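Local coordinates for hypothetical UPF0131 protein PH0828 (Pyrococcus horikoshii, PDB 1V30), which probably acts as a gamma-glutamylcyclotransferase, an enzyme that would cyclise gamma-glutamyl groups to 5-oxoproline, although this activity is not established, at residues K18-H23 against D111-R116; L47-K52 against K101-R106; R82-S87 against A93-W98. One frame throughout, in Å; residues are numbered along the deposited sequence.

Contact 1: residues K18-H23 against D111-R116; sequences KGKPLH and DFDEIR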
loop_
_atom_site.group_PDB
_atom_site.type_symbol
_atom_site.label_atom_id
_atom_site.label_comp_id
_atom_site.label_asym_id
_atom_site.label_seq_id
_atom_site.Cartn_x
_atom_site.Cartn_y
_atom_site.Cartn_z
ATOM N N LYS A 18 -4.600 -6.016 4.255
ATOM C CA LYS A 18 -5.567 -6.992 4.731
ATOM C C LYS A 18 -6.992 -6.578 4.370
ATOM O O LYS A 18 -7.402 -5.440 4.615
ATOM C CB LYS A 18 -5.448 -7.137 6.248
ATOM C CG LYS A 18 -6.520 -8.010 6.870
ATOM C CD LYS A 18 -6.396 -8.008 8.376
ATOM C CE LYS A 18 -7.694 -8.440 9.033
ATOM N NZ LYS A 18 -7.573 -8.373 10.512
ATOM N N GLY A 19 -7.739 -7.513 3.787
ATOM C CA GLY A 19 -9.116 -7.245 3.412
ATOM C C GLY A 19 -9.300 -6.566 2.067
ATOM O O GLY A 19 -10.425 -6.463 1.576
ATOM N N LYS A 20 -8.207 -6.098 1.470
ATOM C CA LYS A 20 -8.273 -5.423 0.176
ATOM C C LYS A 20 -8.230 -6.437 -0.964
ATOM O O LYS A 20 -7.840 -7.586 -0.762
ATOM C CB LYS A 20 -7.158 -4.376 0.076
ATOM C CG LYS A 20 -7.480 -3.078 0.814
ATOM C CD LYS A 20 -7.917 -3.330 2.245
ATOM C CE LYS A 20 -8.327 -2.049 2.953
ATOM N NZ LYS A 20 -8.678 -2.378 4.364
ATOM N N PRO A 21 -8.595 -6.016 -2.190
ATOM C CA PRO A 21 -8.622 -6.916 -3.350
ATOM C C PRO A 21 -7.517 -7.920 -3.653
ATOM O O PRO A 21 -7.807 -9.015 -4.136
ATOM C CB PRO A 21 -8.859 -5.961 -4.520
ATOM C CG PRO A 21 -9.683 -4.884 -3.900
ATOM C CD PRO A 21 -8.967 -4.647 -2.591
ATOM N N LEU A 22 -6.264 -7.577 -3.392
ATOM C CA LEU A 22 -5.190 -8.514 -3.697
ATOM C C LEU A 22 -4.489 -9.085 -2.476
ATOM O O LEU A 22 -3.398 -9.645 -2.586
ATOM C CB LEU A 22 -4.156 -7.851 -4.614
ATOM C CG LEU A 22 -4.639 -7.577 -6.041
ATOM C CD1 LEU A 22 -3.538 -6.873 -6.824
ATOM C CD2 LEU A 22 -5.021 -8.889 -6.720
ATOM N N HIS A 23 -5.119 -8.973 -1.312
ATOM C CA HIS A 23 -4.477 -9.477 -0.111
ATOM C C HIS A 23 -4.183 -10.968 -0.118
ATOM O O HIS A 23 -3.272 -11.414 0.578
ATOM C CB HIS A 23 -5.286 -9.148 1.138
ATOM C CG HIS A 23 -4.556 -9.463 2.405
ATOM N ND1 HIS A 23 -3.389 -8.824 2.763
ATOM C CD2 HIS A 23 -4.795 -10.378 3.373
ATOM C CE1 HIS A 23 -2.940 -9.332 3.896
ATOM N NE2 HIS A 23 -3.775 -10.279 4.287
ATOM N N ASP A 111 -4.724 7.008 5.194
ATOM C CA ASP A 111 -5.101 5.632 5.511
ATOM C C ASP A 111 -6.210 5.174 4.562
ATOM O O ASP A 111 -7.302 5.742 4.560
ATOM C CB ASP A 111 -5.585 5.576 6.965
ATOM C CG ASP A 111 -5.898 4.171 7.432
ATOM O OD1 ASP A 111 -5.927 3.240 6.605
ATOM O OD2 ASP A 111 -6.131 3.997 8.652
ATOM N N PHE A 112 -5.922 4.143 3.769
ATOM C CA PHE A 112 -6.868 3.597 2.794
ATOM C C PHE A 112 -8.178 3.143 3.447
ATOM O O PHE A 112 -9.209 3.055 2.778
ATOM C CB PHE A 112 -6.189 2.436 2.044
ATOM C CG PHE A 112 -6.859 2.028 0.744
ATOM C CD1 PHE A 112 -7.433 2.967 -0.114
ATOM C CD2 PHE A 112 -6.818 0.699 0.336
ATOM C CE1 PHE A 112 -7.945 2.582 -1.365
ATOM C CE2 PHE A 112 -7.322 0.309 -0.902
ATOM C CZ PHE A 112 -7.884 1.249 -1.754
ATOM N N ASP A 113 -8.144 2.862 4.752
ATOM C CA ASP A 113 -9.355 2.432 5.455
ATOM C C ASP A 113 -10.394 3.539 5.554
ATOM O O ASP A 113 -11.536 3.285 5.936
ATOM C CB ASP A 113 -9.034 1.925 6.870
ATOM C CG ASP A 113 -8.659 0.449 6.899
ATOM O OD1 ASP A 113 -9.133 -0.322 6.038
ATOM O OD2 ASP A 113 -7.900 0.050 7.807
ATOM N N GLU A 114 -10.005 4.764 5.215
ATOM C CA GLU A 114 -10.939 5.877 5.271
ATOM C C GLU A 114 -12.131 5.573 4.367
ATOM O O GLU A 114 -13.252 5.999 4.640
ATOM C CB GLU A 114 -10.260 7.172 4.825
ATOM C CG GLU A 114 -11.014 8.425 5.235
ATOM C CD GLU A 114 -10.308 9.694 4.812
ATOM O OE1 GLU A 114 -9.106 9.845 5.121
ATOM O OE2 GLU A 114 -10.958 10.544 4.173
ATOM N N ILE A 115 -11.888 4.821 3.295
ATOM C CA ILE A 115 -12.952 4.464 2.357
ATOM C C ILE A 115 -13.997 3.575 3.037
ATOM O O ILE A 115 -15.188 3.649 2.723
ATOM C CB ILE A 115 -12.385 3.732 1.112
ATOM C CG1 ILE A 115 -11.344 4.615 0.410
ATOM C CG2 ILE A 115 -13.516 3.378 0.151
ATOM C CD1 ILE A 115 -11.869 5.965 -0.043
ATOM N N ARG A 116 -13.553 2.734 3.966
ATOM C CA ARG A 116 -14.466 1.859 4.690
ATOM C C ARG A 116 -15.311 2.673 5.657
ATOM O O ARG A 116 -16.440 2.299 5.977
ATOM C CB ARG A 116 -13.694 0.797 5.466
ATOM C CG ARG A 116 -13.556 -0.508 4.724
ATOM C CD ARG A 116 -13.411 -1.646 5.709
ATOM N NE ARG A 116 -12.112 -1.604 6.359
ATOM C CZ ARG A 116 -11.706 -2.459 7.288
ATOM N NH1 ARG A 116 -12.503 -3.437 7.699
ATOM N NH2 ARG A 116 -10.483 -2.352 7.779
#
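Lys20 reaches out of the loop after strand 8-12 to Asp113, at the entry to helix 114-123, and its NZ makes a salt bridge to Asp113 OD1 at 2.7 Å. It is one arm of a salt-bridge network of Lys20, Asp113 and Arg116 that ties this loop to the start of the C-terminal helix. The ammonium meets OD1 on the syn side, 22° out of the carboxylate plane. Arg116 comes to the same oxygen from above that plane and grips it side-on, with NH2 3.0 Å from Asp113 OD1 and NE 3.3 Å from that atom. Lys20 NZ and Arg116 NH2 are 3.9 Å apart, and the carboxylate they share probably offsets their charges.

The shaft of Lys20 completes the first shell. Its CG packs 3.8 Å from CE2 of Phe112, at the ring edge and near the ring plane, the two side chains sliding past each other in opposite directions. A bend at chi2 (51°), followed by an extended run, carries NZ past the ring to the aspartate. NZ also makes a weak bond to Lys18 O.

In the next shell, Lys20 opens a type I turn closed by His23 N on Lys20 O. Phe112 stacks edge-to-face on Phe44, touches Leu42, and its side chain comes within about 3 Å of Gly14 (nearest atoms). Gly14 probably helps bind substrate, by similarity to relatives, so the contact probably flanks the substrate pocket.

A second type I turn, Asp111 to Glu114, positions Asp113. Asp111, which also pairs with Arg17, caps this turn: its OD1 accepts from Asp113 N at 2.9 Å, with an angle of 165° at the hydrogen.

Contact 2: residues L47-K52 against K101-R106; sequences LPYAVK and KPRGKR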
loop_
_atom_site.group_PDB
_atom_site.type_symbol
_atom_site.label_atom_id
_atom_site.label_comp_id
_atom_site.label_asym_id
_atom_site.label_seq_id
_atom_site.Cartn_x
_atom_site.Cartn_y
_atom_site.Cartn_z
ATOM N N LEU A 47 -8.210 2.790 -8.166
ATOM C CA LEU A 47 -7.048 2.162 -7.547
ATOM C C LEU A 47 -6.417 3.168 -6.602
ATOM O O LEU A 47 -6.563 4.378 -6.785
ATOM C CB LEU A 47 -5.993 1.799 -8.598
ATOM C CG LEU A 47 -6.349 0.778 -9.674
ATOM C CD1 LEU A 47 -5.252 0.758 -10.728
ATOM C CD2 LEU A 47 -6.524 -0.592 -9.050
ATOM N N PRO A 48 -5.702 2.680 -5.581
ATOM C CA PRO A 48 -5.040 3.561 -4.615
ATOM C C PRO A 48 -3.676 3.976 -5.157
ATOM O O PRO A 48 -2.973 3.167 -5.768
ATOM C CB PRO A 48 -4.928 2.683 -3.373
ATOM C CG PRO A 48 -4.677 1.331 -3.959
ATOM C CD PRO A 48 -5.611 1.267 -5.163
ATOM N N TYR A 49 -3.300 5.228 -4.919
ATOM C CA TYR A 49 -2.028 5.742 -5.408
ATOM C C TYR A 49 -1.222 6.465 -4.347
ATOM O O TYR A 49 -1.703 7.409 -3.733
ATOM C CB TYR A 49 -2.256 6.721 -6.558
ATOM C CG TYR A 49 -3.127 6.197 -7.669
ATOM C CD1 TYR A 49 -4.374 6.764 -7.923
ATOM C CD2 TYR A 49 -2.696 5.162 -8.492
ATOM C CE1 TYR A 49 -5.165 6.316 -8.973
ATOM C CE2 TYR A 49 -3.478 4.705 -9.545
ATOM C CZ TYR A 49 -4.710 5.289 -9.781
ATOM O OH TYR A 49 -5.469 4.863 -10.838
ATOM N N ALA A 50 0.010 6.017 -4.132
ATOM C CA ALA A 50 0.886 6.689 -3.181
ATOM C C ALA A 50 1.921 7.434 -4.014
ATOM O O ALA A 50 2.586 6.846 -4.867
ATOM C CB ALA A 50 1.576 5.684 -2.263
ATOM N N VAL A 51 2.017 8.738 -3.792
ATOM C CA VAL A 51 2.982 9.569 -4.504
ATOM C C VAL A 51 3.672 10.455 -3.486
ATOM O O VAL A 51 3.110 10.754 -2.436
ATOM C CB VAL A 51 2.300 10.463 -5.561
ATOM C CG1 VAL A 51 1.675 9.600 -6.641
ATOM C CG2 VAL A 51 1.255 11.354 -4.903
ATOM N N LYS A 52 4.895 10.869 -3.793
ATOM C CA LYS A 52 5.630 11.722 -2.874
ATOM C C LYS A 52 4.920 13.051 -2.699
ATOM O O LYS A 52 4.394 13.618 -3.654
ATOM C CB LYS A 52 7.050 11.959 -3.382
ATOM C CG LYS A 52 7.894 10.706 -3.421
ATOM C CD LYS A 52 9.345 11.041 -3.695
ATOM C CE LYS A 52 10.180 9.784 -3.784
ATOM N NZ LYS A 52 9.765 8.961 -4.947
ATOM N N LYS A 101 0.907 11.033 -12.486
ATOM C CA LYS A 101 0.119 11.977 -11.708
ATOM C C LYS A 101 -0.951 11.152 -11.006
ATOM O O LYS A 101 -1.517 10.236 -11.600
ATOM C CB LYS A 101 -0.574 12.992 -12.619
ATOM C CG LYS A 101 0.320 14.041 -13.259
ATOM C CD LYS A 101 -0.500 14.875 -14.239
ATOM C CE LYS A 101 -0.030 16.320 -14.305
ATOM N NZ LYS A 101 1.391 16.451 -14.723
ATOM N N PRO A 102 -1.239 11.455 -9.735
ATOM C CA PRO A 102 -2.270 10.667 -9.058
ATOM C C PRO A 102 -3.652 11.010 -9.604
ATOM O O PRO A 102 -3.851 12.084 -10.179
ATOM C CB PRO A 102 -2.107 11.079 -7.600
ATOM C CG PRO A 102 -1.701 12.520 -7.719
ATOM C CD PRO A 102 -0.672 12.474 -8.832
ATOM N N ARG A 103 -4.599 10.095 -9.430
ATOM C CA ARG A 103 -5.970 10.299 -9.884
ATOM C C ARG A 103 -6.929 10.081 -8.718
ATOM O O ARG A 103 -6.622 9.337 -7.778
ATOM C CB ARG A 103 -6.320 9.319 -11.014
ATOM C CG ARG A 103 -5.490 9.494 -12.283
ATOM C CD ARG A 103 -5.885 8.481 -13.351
ATOM N NE ARG A 103 -7.302 8.569 -13.695
ATOM C CZ ARG A 103 -7.813 9.353 -14.641
ATOM N NH1 ARG A 103 -7.025 10.134 -15.370
ATOM N NH2 ARG A 103 -9.122 9.357 -14.855
ATOM N N GLY A 104 -8.086 10.732 -8.773
ATOM C CA GLY A 104 -9.067 10.567 -7.717
ATOM C C GLY A 104 -8.908 11.529 -6.559
ATOM O O GLY A 104 -7.978 12.329 -6.526
ATOM N N LYS A 105 -9.813 11.438 -5.593
ATOM C CA LYS A 105 -9.772 12.322 -4.437
ATOM C C LYS A 105 -8.647 11.953 -3.482
ATOM O O LYS A 105 -8.269 10.788 -3.363
ATOM C CB LYS A 105 -11.105 12.273 -3.685
ATOM C CG LYS A 105 -12.279 11.820 -4.532
ATOM C CD LYS A 105 -12.480 10.316 -4.417
ATOM C CE LYS A 105 -12.982 9.718 -5.717
ATOM N NZ LYS A 105 -11.886 9.663 -6.719
ATOM N N ARG A 106 -8.108 12.954 -2.802
ATOM C CA ARG A 106 -7.049 12.706 -1.842
ATOM C C ARG A 106 -7.631 12.130 -0.561
ATOM O O ARG A 106 -8.677 12.574 -0.089
ATOM C CB ARG A 106 -6.304 13.998 -1.502
ATOM C CG ARG A 106 -5.428 13.858 -0.266
ATOM C CD ARG A 106 -4.552 15.071 -0.029
ATOM N NE ARG A 106 -3.654 14.851 1.100
ATOM C CZ ARG A 106 -2.637 15.647 1.413
ATOM N NH1 ARG A 106 -2.387 16.723 0.680
ATOM N NH2 ARG A 106 -1.867 15.362 2.453
#
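Tyr49 and Val51, on one side of strand 48-51, meet Pro102 and Arg103 of the loop leading to strand 105-106, without a hydrogen bond between the segments. Leu47 contributes from within its own segment: its carbonyl O sits 3.2 Å above the plane of the Tyr49 ring, offset toward the rim. Pro48 points away from 101-106 and packs on Thr15 and Phe112.

Of the two strand residues, Tyr49 buries more. With CG anti to the carbonyl carbon (chi1 -52°), its ring runs alongside Arg103, both side chains pointing the same way. The ring edge faces the backbone, CD1 lying 3.4 Å from Arg103 O, which is in the ring plane. Farther along the same edge, CE1 packs 3.8 Å from CB of Arg103. The guanidinium is turned 88° to the phenol ring and finds its salt-bridge partner in Glu45. At the root of the tyrosine, CB is 4.5 Å from CB of Pro102.

Ala50 points away again, and Val51 returns to the contact. Its CG1 touches Pro102 CB at 4.2 Å, the two side chains crossing at about a right angle; the same Pro102 CB thus meets both Tyr49 and Val51.

Next after Arg103 comes Gly104, whose positive phi (89°) would press any CB against Arg103 O, the oxygen at the tyrosine edge.

Strands 48-51 and 105-106 are the outer members of a three-stranded antiparallel sheet with 40-44 between them. Pro102 also rests on Tyr43 of that middle strand, while Tyr49 meets Trp98 of strand 93-98 and Tyr81 of strand 81-86.

Contact 3: residues R82-S87 against A93-W98; sequences RLVEVS and AFLWEW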
loop_
_atom_site.group_PDB
_atom_site.type_symbol
_atom_site.label_atom_id
_atom_site.label_comp_id
_atom_site.label_asym_id
_atom_site.label_seq_id
_atom_site.Cartn_x
_atom_site.Cartn_y
_atom_site.Cartn_z
ATOM N N ARG A 82 6.054 1.804 -9.578
ATOM C CA ARG A 82 7.459 1.438 -9.631
ATOM C C ARG A 82 7.945 1.205 -8.205
ATOM O O ARG A 82 7.492 1.851 -7.261
ATOM C CB ARG A 82 8.277 2.513 -10.362
ATOM C CG ARG A 82 7.998 2.527 -11.865
ATOM C CD ARG A 82 8.724 3.653 -12.588
ATOM N NE ARG A 82 8.327 4.960 -12.079
ATOM C CZ ARG A 82 8.593 6.116 -12.681
ATOM N NH1 ARG A 82 9.260 6.141 -13.828
ATOM N NH2 ARG A 82 8.199 7.252 -12.129
ATOM N N LEU A 83 8.863 0.262 -8.066
ATOM C CA LEU A 83 9.401 -0.142 -6.778
ATOM C C LEU A 83 10.368 0.867 -6.176
ATOM O O LEU A 83 11.338 1.266 -6.815
ATOM C CB LEU A 83 10.102 -1.491 -6.949
ATOM C CG LEU A 83 10.345 -2.364 -5.722
ATOM C CD1 LEU A 83 9.012 -2.897 -5.208
ATOM C CD2 LEU A 83 11.259 -3.518 -6.100
ATOM N N VAL A 84 10.097 1.285 -4.944
ATOM C CA VAL A 84 10.965 2.219 -4.244
ATOM C C VAL A 84 11.237 1.661 -2.856
ATOM O O VAL A 84 10.573 0.721 -2.410
ATOM C CB VAL A 84 10.330 3.625 -4.101
ATOM C CG1 VAL A 84 10.057 4.212 -5.477
ATOM C CG2 VAL A 84 9.047 3.549 -3.288
ATOM N N GLU A 85 12.224 2.230 -2.179
ATOM C CA GLU A 85 12.565 1.798 -0.837
ATOM C C GLU A 85 12.152 2.873 0.150
ATOM O O GLU A 85 12.309 4.064 -0.112
ATOM C CB GLU A 85 14.067 1.532 -0.741
ATOM C CG GLU A 85 14.485 0.283 -1.501
ATOM C CD GLU A 85 15.934 0.310 -1.934
ATOM O OE1 GLU A 85 16.821 0.445 -1.067
ATOM O OE2 GLU A 85 16.182 0.196 -3.153
ATOM N N VAL A 86 11.596 2.438 1.276
ATOM C CA VAL A 86 11.169 3.352 2.320
ATOM C C VAL A 86 11.633 2.840 3.674
ATOM O O VAL A 86 11.870 1.644 3.859
ATOM C CB VAL A 86 9.622 3.510 2.361
ATOM C CG1 VAL A 86 9.124 4.096 1.053
ATOM C CG2 VAL A 86 8.956 2.172 2.626
ATOM N N SER A 87 11.778 3.752 4.624
ATOM C CA SER A 87 12.189 3.359 5.962
ATOM C C SER A 87 10.946 3.041 6.787
ATOM O O SER A 87 9.923 3.710 6.653
ATOM C CB SER A 87 12.961 4.494 6.639
ATOM O OG SER A 87 14.193 4.744 5.988
ATOM N N ALA A 93 12.067 -1.279 3.643
ATOM C CA ALA A 93 11.091 -2.106 2.948
ATOM C C ALA A 93 10.821 -1.548 1.559
ATOM O O ALA A 93 11.092 -0.375 1.289
ATOM C CB ALA A 93 9.784 -2.160 3.749
ATOM N N PHE A 94 10.304 -2.399 0.680
ATOM C CA PHE A 94 9.957 -1.973 -0.666
ATOM C C PHE A 94 8.499 -1.537 -0.671
ATOM O O PHE A 94 7.666 -2.090 0.057
ATOM C CB PHE A 94 10.156 -3.111 -1.670
ATOM C CG PHE A 94 11.592 -3.437 -1.928
ATOM C CD1 PHE A 94 12.213 -4.485 -1.260
ATOM C CD2 PHE A 94 12.333 -2.679 -2.825
ATOM C CE1 PHE A 94 13.559 -4.776 -1.485
ATOM C CE2 PHE A 94 13.677 -2.960 -3.055
ATOM C CZ PHE A 94 14.290 -4.011 -2.384
ATOM N N LEU A 95 8.201 -0.547 -1.499
ATOM C CA LEU A 95 6.855 -0.010 -1.628
ATOM C C LEU A 95 6.622 0.280 -3.102
ATOM O O LEU A 95 7.553 0.665 -3.815
ATOM C CB LEU A 95 6.730 1.269 -0.793
ATOM C CG LEU A 95 5.437 2.082 -0.881
ATOM C CD1 LEU A 95 5.110 2.663 0.486
ATOM C CD2 LEU A 95 5.583 3.183 -1.920
ATOM N N TRP A 96 5.392 0.073 -3.561
ATOM C CA TRP A 96 5.039 0.311 -4.951
ATOM C C TRP A 96 4.460 1.705 -5.077
ATOM O O TRP A 96 3.309 1.952 -4.719
ATOM C CB TRP A 96 4.032 -0.732 -5.427
ATOM C CG TRP A 96 4.661 -2.061 -5.720
ATOM C CD1 TRP A 96 5.250 -2.449 -6.890
ATOM C CD2 TRP A 96 4.780 -3.176 -4.824
ATOM N NE1 TRP A 96 5.723 -3.736 -6.780
ATOM C CE2 TRP A 96 5.450 -4.206 -5.521
ATOM C CE3 TRP A 96 4.385 -3.405 -3.497
ATOM C CZ2 TRP A 96 5.732 -5.445 -4.939
ATOM C CZ3 TRP A 96 4.666 -4.640 -2.919
ATOM C CH2 TRP A 96 5.332 -5.643 -3.640
ATOM N N GLU A 97 5.285 2.610 -5.587
ATOM C CA GLU A 97 4.920 4.004 -5.771
ATOM C C GLU A 97 4.257 4.240 -7.124
ATOM O O GLU A 97 4.747 3.777 -8.153
ATOM C CB GLU A 97 6.187 4.852 -5.654
ATOM C CG GLU A 97 6.051 6.297 -6.074
ATOM C CD GLU A 97 7.375 7.020 -5.984
ATOM O OE1 GLU A 97 7.846 7.241 -4.850
ATOM O OE2 GLU A 97 7.952 7.343 -7.045
ATOM N N TRP A 98 3.137 4.957 -7.129
ATOM C CA TRP A 98 2.459 5.241 -8.387
ATOM C C TRP A 98 3.420 6.095 -9.220
ATOM O O TRP A 98 3.949 7.097 -8.734
ATOM C CB TRP A 98 1.140 5.971 -8.127
ATOM C CG TRP A 98 0.392 6.333 -9.371
ATOM C CD1 TRP A 98 0.053 7.588 -9.776
ATOM C CD2 TRP A 98 -0.127 5.436 -10.365
ATOM N NE1 TRP A 98 -0.642 7.534 -10.954
ATOM C CE2 TRP A 98 -0.770 6.227 -11.342
ATOM C CE3 TRP A 98 -0.118 4.042 -10.526
ATOM C CZ2 TRP A 98 -1.398 5.673 -12.467
ATOM C CZ3 TRP A 98 -0.745 3.490 -11.646
ATOM C CH2 TRP A 98 -1.375 4.308 -12.601
HETATM O O HOH W 1 7.828 8.503 -9.658
#
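The five-membered ring of Trp96 has Leu83 CD1 over one face, a CH-pi contact 3.9 Å from its centroid and 20° off the normal, while its NE1 is held by Asn73. Beside it, the Phe94 ring is met obliquely by Leu83, whose CG is 3.5 Å from Phe94 CD2, and by Glu85 CG. Leu83, its CG anti to the backbone N (chi1 -160°), thus serves both rings. Cutting Leu83 back to alanine would remove the methyl over the indole, and is likely to leave a gap there and allow Phe94 to shift.

Beneath these groups runs an antiparallel beta hairpin. Its hydrogen-bonded pairs, Arg82-Glu97, Val84-Leu95 and Val86-Ala93, each have two backbone bonds; Val84 N to Leu95 O is 2.9 Å. On the other face, Val84 CG2 packs 3.7 Å from Leu95 CD2, and Val84 CG1 lies against the Glu97 carboxylate. One water donates to Glu97 OE2 at 2.9 Å and accepts a weak bond from Arg82 NH2, while OE1 bonds Lys52 and Tyr40.

Leu83 and Trp96 rest on helix 66-72, through Phe69 and Ile72; Trp96 also touches Leu16, which probably binds substrate. Val84 and Val86 pack on strand 40-44 at Tyr40, and Phe94 joins strand 8-12 by backbone bonds.

From the N terminus, the chain leaves strand 8-12 and enters 18-23, the start of the widest loop, which contact 1 closes at 111-116. Within it, 47-52 begins the loop closed by contact 2 at 101-106, and inside that lies the short hairpin of contact 3, 82-87 with 93-98. The three are nested and none cross. Contacts 2 and 3 join where Ala50 O probably bonds Trp98 N and Lys52 NZ bridges Glu97 OE1. Contacts 1 and 2 touch through Phe112 and Pro48. Contacts 1 and 3 lie on opposite sides of the chain's centre; contact 2 touches both, meeting contact 1 at the approach to helix 114-123 and contact 3 at strand 93-98.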